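Local coordinates for protein endolysin (PDB 7M5I) that probably cleaves the glycan strands of bacterial peptidoglycan as a phage lysozyme, helping to break open the host cell so that new virus particles escape, at residues A[91-96]-A[143-148]; A[110-115]-A[151-156]. All coordinates share one frame; numbering follows the deposited sequence.

Contact 1. Residues A[91-96]-A[143-148]; sequences LVSETY and KNRRRM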
# COMPACT_ATOMS: atom_id res chain seq x y z
N LEU A 91 4.12 -5.21 -4.08
CA LEU A 91 5.03 -4.85 -2.96
C LEU A 91 4.81 -3.38 -2.59
O LEU A 91 4.77 -3.10 -1.40
CB LEU A 91 6.48 -5.08 -3.40
CG LEU A 91 6.83 -6.55 -3.62
CD1 LEU A 91 8.21 -6.63 -4.29
CD2 LEU A 91 6.83 -7.36 -2.34
N VAL A 92 4.56 -2.51 -3.55
CA VAL A 92 4.31 -1.06 -3.22
C VAL A 92 2.97 -0.94 -2.51
O VAL A 92 2.93 -0.33 -1.44
CB VAL A 92 4.37 -0.17 -4.47
CG1 VAL A 92 3.89 1.26 -4.17
CG2 VAL A 92 5.80 -0.10 -4.99
N SER A 93 1.91 -1.58 -3.04
CA SER A 93 0.58 -1.58 -2.35
C SER A 93 0.72 -2.02 -0.88
O SER A 93 0.20 -1.34 0.04
CB SER A 93 -0.41 -2.40 -3.08
OG SER A 93 -1.67 -2.33 -2.43
N GLU A 94 1.38 -3.12 -0.60
CA GLU A 94 1.49 -3.65 0.77
C GLU A 94 2.35 -2.71 1.62
O GLU A 94 1.95 -2.44 2.82
CB GLU A 94 2.02 -5.08 0.80
CG GLU A 94 2.13 -5.62 2.21
CD GLU A 94 1.99 -7.09 2.42
OE1 GLU A 94 2.12 -7.56 3.59
OE2 GLU A 94 1.67 -7.79 1.45
N THR A 95 3.47 -2.22 1.07
CA THR A 95 4.37 -1.33 1.83
C THR A 95 3.62 -0.02 2.18
O THR A 95 3.83 0.50 3.28
CB THR A 95 5.65 -1.03 1.04
OG1 THR A 95 6.25 -2.27 0.72
CG2 THR A 95 6.62 -0.18 1.81
N TYR A 96 2.78 0.46 1.28
CA TYR A 96 1.99 1.68 1.48
C TYR A 96 1.08 1.53 2.71
O TYR A 96 0.75 2.53 3.39
CB TYR A 96 1.17 1.99 0.23
CG TYR A 96 0.51 3.34 0.32
CD1 TYR A 96 1.31 4.46 0.51
CD2 TYR A 96 -0.86 3.51 0.24
CE1 TYR A 96 0.76 5.72 0.61
CE2 TYR A 96 -1.43 4.77 0.32
CZ TYR A 96 -0.62 5.88 0.50
OH TYR A 96 -1.09 7.15 0.70
N LYS A 143 -6.97 -9.03 5.90
CA LYS A 143 -6.86 -10.37 5.26
C LYS A 143 -7.31 -10.27 3.80
O LYS A 143 -6.67 -10.90 2.94
CB LYS A 143 -7.66 -11.43 6.00
CG LYS A 143 -7.08 -11.85 7.35
CD LYS A 143 -7.97 -12.84 8.02
CE LYS A 143 -7.79 -14.26 7.63
NZ LYS A 143 -8.40 -15.08 8.73
N ASN A 144 -8.40 -9.55 3.54
CA ASN A 144 -8.91 -9.42 2.15
C ASN A 144 -7.90 -8.68 1.28
O ASN A 144 -7.62 -9.09 0.12
CB ASN A 144 -10.29 -8.81 2.14
CG ASN A 144 -11.03 -9.07 0.85
OD1 ASN A 144 -10.89 -10.16 0.26
ND2 ASN A 144 -11.87 -8.11 0.51
N ARG A 145 -7.37 -7.56 1.79
CA ARG A 145 -6.39 -6.76 1.05
C ARG A 145 -5.16 -7.61 0.80
O ARG A 145 -4.67 -7.60 -0.36
CB ARG A 145 -6.06 -5.48 1.79
CG ARG A 145 -5.00 -4.65 1.08
CD ARG A 145 -4.80 -3.30 1.74
NE ARG A 145 -3.78 -2.54 1.05
CZ ARG A 145 -3.67 -1.22 1.13
NH1 ARG A 145 -4.51 -0.52 1.89
NH2 ARG A 145 -2.72 -0.60 0.45
N ARG A 146 -4.69 -8.35 1.81
CA ARG A 146 -3.47 -9.18 1.64
C ARG A 146 -3.70 -10.25 0.55
O ARG A 146 -2.76 -10.46 -0.29
CB ARG A 146 -3.04 -9.82 2.94
CG ARG A 146 -2.54 -8.85 4.00
CD ARG A 146 -1.23 -8.16 3.76
NE ARG A 146 -1.36 -6.89 3.12
CZ ARG A 146 -1.49 -5.71 3.73
NH1 ARG A 146 -1.68 -4.63 3.01
NH2 ARG A 146 -1.56 -5.62 5.06
N ARG A 147 -4.85 -10.91 0.57
CA ARG A 147 -5.07 -11.96 -0.46
C ARG A 147 -5.12 -11.30 -1.87
O ARG A 147 -4.54 -11.90 -2.84
CB ARG A 147 -6.21 -12.90 -0.14
CG ARG A 147 -7.55 -12.25 -0.22
CD ARG A 147 -8.29 -12.64 -1.49
NE ARG A 147 -9.53 -11.90 -1.48
CZ ARG A 147 -10.39 -11.86 -2.49
NH1 ARG A 147 -10.14 -12.62 -3.55
NH2 ARG A 147 -11.49 -11.15 -2.42
N MET A 148 -5.73 -10.12 -2.02
CA MET A 148 -5.76 -9.45 -3.34
C MET A 148 -4.35 -8.97 -3.76
O MET A 148 -4.02 -9.06 -4.95
CB MET A 148 -6.78 -8.32 -3.31
CG MET A 148 -8.19 -8.84 -3.23
SD MET A 148 -9.35 -7.46 -3.42
CE MET A 148 -10.91 -8.29 -3.70

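Contact 2. Residues A[110-115]-A[151-156]; sequences KRHNAG and DIYLDS. With PO4 (phosphate ion), chain D.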
# COMPACT_ATOMS: atom_id res chain seq x y z
N LYS A 110 12.70 -10.62 2.00
CA LYS A 110 13.83 -11.59 2.02
C LYS A 110 13.54 -12.72 1.02
O LYS A 110 14.42 -13.08 0.22
CB LYS A 110 14.03 -12.05 3.46
CG LYS A 110 14.79 -11.05 4.32
CD LYS A 110 15.39 -11.70 5.61
CE LYS A 110 15.64 -10.77 6.79
NZ LYS A 110 14.41 -10.23 7.42
N ARG A 111 12.32 -13.25 1.03
CA ARG A 111 11.93 -14.36 0.14
C ARG A 111 11.89 -13.85 -1.30
O ARG A 111 12.37 -14.59 -2.21
CB ARG A 111 10.60 -14.98 0.57
CG ARG A 111 10.71 -15.70 1.91
CD ARG A 111 9.38 -16.31 2.29
NE ARG A 111 9.48 -17.11 3.49
CZ ARG A 111 8.47 -17.76 4.06
NH1 ARG A 111 7.27 -17.75 3.53
NH2 ARG A 111 8.69 -18.45 5.16
N HIS A 112 11.37 -12.65 -1.54
CA HIS A 112 11.36 -12.06 -2.90
C HIS A 112 12.80 -12.03 -3.40
O HIS A 112 13.05 -12.51 -4.55
CB HIS A 112 10.78 -10.65 -2.92
CG HIS A 112 10.84 -10.03 -4.27
ND1 HIS A 112 9.98 -10.40 -5.27
CD2 HIS A 112 11.69 -9.15 -4.81
CE1 HIS A 112 10.25 -9.71 -6.34
NE2 HIS A 112 11.31 -8.97 -6.10
N ASN A 113 13.73 -11.55 -2.57
CA ASN A 113 15.15 -11.36 -2.97
C ASN A 113 15.86 -12.71 -3.13
O ASN A 113 16.86 -12.71 -3.83
CB ASN A 113 15.87 -10.39 -2.03
CG ASN A 113 15.44 -8.96 -2.28
OD1 ASN A 113 15.02 -8.60 -3.39
ND2 ASN A 113 15.53 -8.13 -1.25
N ALA A 114 15.34 -13.81 -2.57
CA ALA A 114 15.87 -15.19 -2.72
C ALA A 114 15.23 -15.92 -3.92
O ALA A 114 15.64 -17.08 -4.16
CB ALA A 114 15.65 -15.96 -1.44
N GLY A 115 14.32 -15.28 -4.67
CA GLY A 115 13.63 -15.91 -5.81
C GLY A 115 12.53 -16.85 -5.36
O GLY A 115 12.04 -17.61 -6.20
N ASP A 151 -2.55 -12.00 -5.08
CA ASP A 151 -3.02 -12.29 -6.46
C ASP A 151 -2.30 -11.38 -7.47
O ASP A 151 -1.97 -11.86 -8.61
CB ASP A 151 -4.54 -12.16 -6.57
CG ASP A 151 -5.33 -13.25 -5.86
OD1 ASP A 151 -4.77 -14.33 -5.64
OD2 ASP A 151 -6.53 -12.99 -5.52
N ILE A 152 -2.07 -10.11 -7.15
CA ILE A 152 -1.33 -9.21 -8.08
C ILE A 152 0.09 -9.79 -8.21
O ILE A 152 0.57 -9.95 -9.32
CB ILE A 152 -1.28 -7.76 -7.57
CG1 ILE A 152 -2.69 -7.15 -7.49
CG2 ILE A 152 -0.37 -6.91 -8.42
CD1 ILE A 152 -2.74 -5.80 -6.79
N TYR A 153 0.73 -10.07 -7.07
CA TYR A 153 2.17 -10.42 -6.99
C TYR A 153 2.38 -11.70 -7.83
O TYR A 153 3.36 -11.77 -8.65
CB TYR A 153 2.59 -10.61 -5.53
CG TYR A 153 4.03 -11.05 -5.40
CD1 TYR A 153 4.33 -12.41 -5.41
CD2 TYR A 153 5.07 -10.14 -5.28
CE1 TYR A 153 5.64 -12.84 -5.33
CE2 TYR A 153 6.38 -10.56 -5.22
CZ TYR A 153 6.68 -11.91 -5.25
OH TYR A 153 7.99 -12.37 -5.13
N LEU A 154 1.58 -12.74 -7.60
CA LEU A 154 1.83 -14.07 -8.24
C LEU A 154 1.27 -14.13 -9.64
O LEU A 154 1.98 -14.68 -10.52
CB LEU A 154 1.15 -15.17 -7.42
CG LEU A 154 1.82 -15.51 -6.11
CD1 LEU A 154 0.91 -16.46 -5.32
CD2 LEU A 154 3.22 -16.09 -6.37
N ASP A 155 0.04 -13.69 -9.85
CA ASP A 155 -0.75 -13.99 -11.07
C ASP A 155 -1.01 -12.75 -11.93
O ASP A 155 -1.64 -12.93 -12.97
CB ASP A 155 -2.08 -14.65 -10.70
CG ASP A 155 -1.93 -15.91 -9.87
OD1 ASP A 155 -0.93 -16.64 -10.03
OD2 ASP A 155 -2.81 -16.15 -9.04
N SER A 156 -0.59 -11.55 -11.53
CA SER A 156 -0.90 -10.31 -12.27
C SER A 156 -2.43 -10.15 -12.41
O SER A 156 -2.94 -9.68 -13.43
CB SER A 156 -0.11 -10.30 -13.62
OG SER A 156 -0.06 -8.95 -14.09
P PO4 D . 12.49 -17.75 5.71
O1 PO4 D . 13.41 -18.96 5.74
O2 PO4 D . 11.84 -17.57 7.09
O3 PO4 D . 11.44 -17.98 4.65
O4 PO4 D . 13.29 -16.49 5.35

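Contact 1. Residues A[91-96]-A[143-148]
Glu94 and Arg146 meet as two flat groups laid over one another: the carboxylate lies on one face of the guanidinium with the planes 20° apart, and Glu94 CD is 3.4 Å from Arg146 NE. No N-H is aimed at Glu94, so the attraction between OE1 and NE, 3.6 Å apart, is one of charge alone. The chain of Arg146 folds at chi2 (-70°) and chi3 (93°) to lie this way. Arginine suits the site because its guanidinium can offer Glu94 a face while its N-H groups turn to Glu149, the Trp127 carbonyl and Asn97. In this fold of glycosyl hydrolase family 24, the pair joins helix 85-98 to helix 140-155 near the middle of the molecule. One residue earlier, Arg145 is stretched out from CG to NE, a length that carries its tip across to the other helix. There NH2 gives a weak, bent bond to Ser93 O (3.0 Å), while NE is paired with Glu149, which also receives the Ser93 hydroxyl. Serine suits this spot, being small enough to fit against Ile17 and Phe20 yet able to hydrogen-bond. Arg145 NH1 makes a long, weak ion pair with Glu21, the predicted catalytic acid/base.

Contact 2. Residues A[110-115]-A[151-156]
A single polar bond, between His112 and Tyr153, ties the short helix 107-113 to helix 140-155 in the helical part of this phage-lysozyme fold. His112 ND1 and Tyr153 OH are 2.8 Å apart, and the bond is almost straight at 177°; either partner could be the donor. The hydroxyl lies at the edge of the imidazole, near its plane, and ND1 in turn lies at the edge of the phenol. Tyrosine suits its position because its long, rigid side chain covers most of the way between helices whose nearest CA atoms, of His112 and Tyr153, are 10.2 Å apart, and the imidazole covers the rest. With CG anti to the backbone N (chi1 176°) the ring points at the histidine, and the side chain also touches Glu87 and Ala90 of helix 85-98 and Lys117 and Cys120 of helix 117-124. Histidine has a nitrogen for each of two directions: while ND1 meets the tyrosine, NE2 bonds to the Thr83 hydroxyl, so the buried imidazole is held at both nitrogens.

As an aromatic pair the two rings touch rim to rim, with planes 72° apart and neither lying over the other's face. Tyr153 CE2 comes to 3.6 Å from His112 ND1.

Backbone bonds finish the helix carrying the histidine. Gly115 has positive phi and closes a Schellman motif, its N bonding to His112 O at 3.0 Å; glycine adopts this conformation readily because it has no CB.

Charge draws in a phosphate ion, probably from the crystallisation liquor. The extended Arg111 directs its guanidinium edge at the ion while NH1 bonds to the Gly119 carbonyl. Arg111 NH2 makes a weak bond to phosphate O3 at 2.8 Å.

How the contacts relate
The two contacts share helix 140-155, contact 1 using residues 143-148 and contact 2 residues 151-156 nearer its end. Their first segments come from different helices, 85-98 and 107-113, and the order along the chain is 91-96, 110-115, 143-148, 151-156, so the pairings interleave. Their centres are about 12 Å apart, and they touch where Leu91 CD1 packs 4.2 Å from His112 CE1. Contact 1 is deep, about 6 Å from the chain centre and beside the predicted catalytic Glu21; contact 2 lies about 15 Å out, away from the annotated sites. One helix thus links the surroundings of the probable active site with a more peripheral part of the helical bundle.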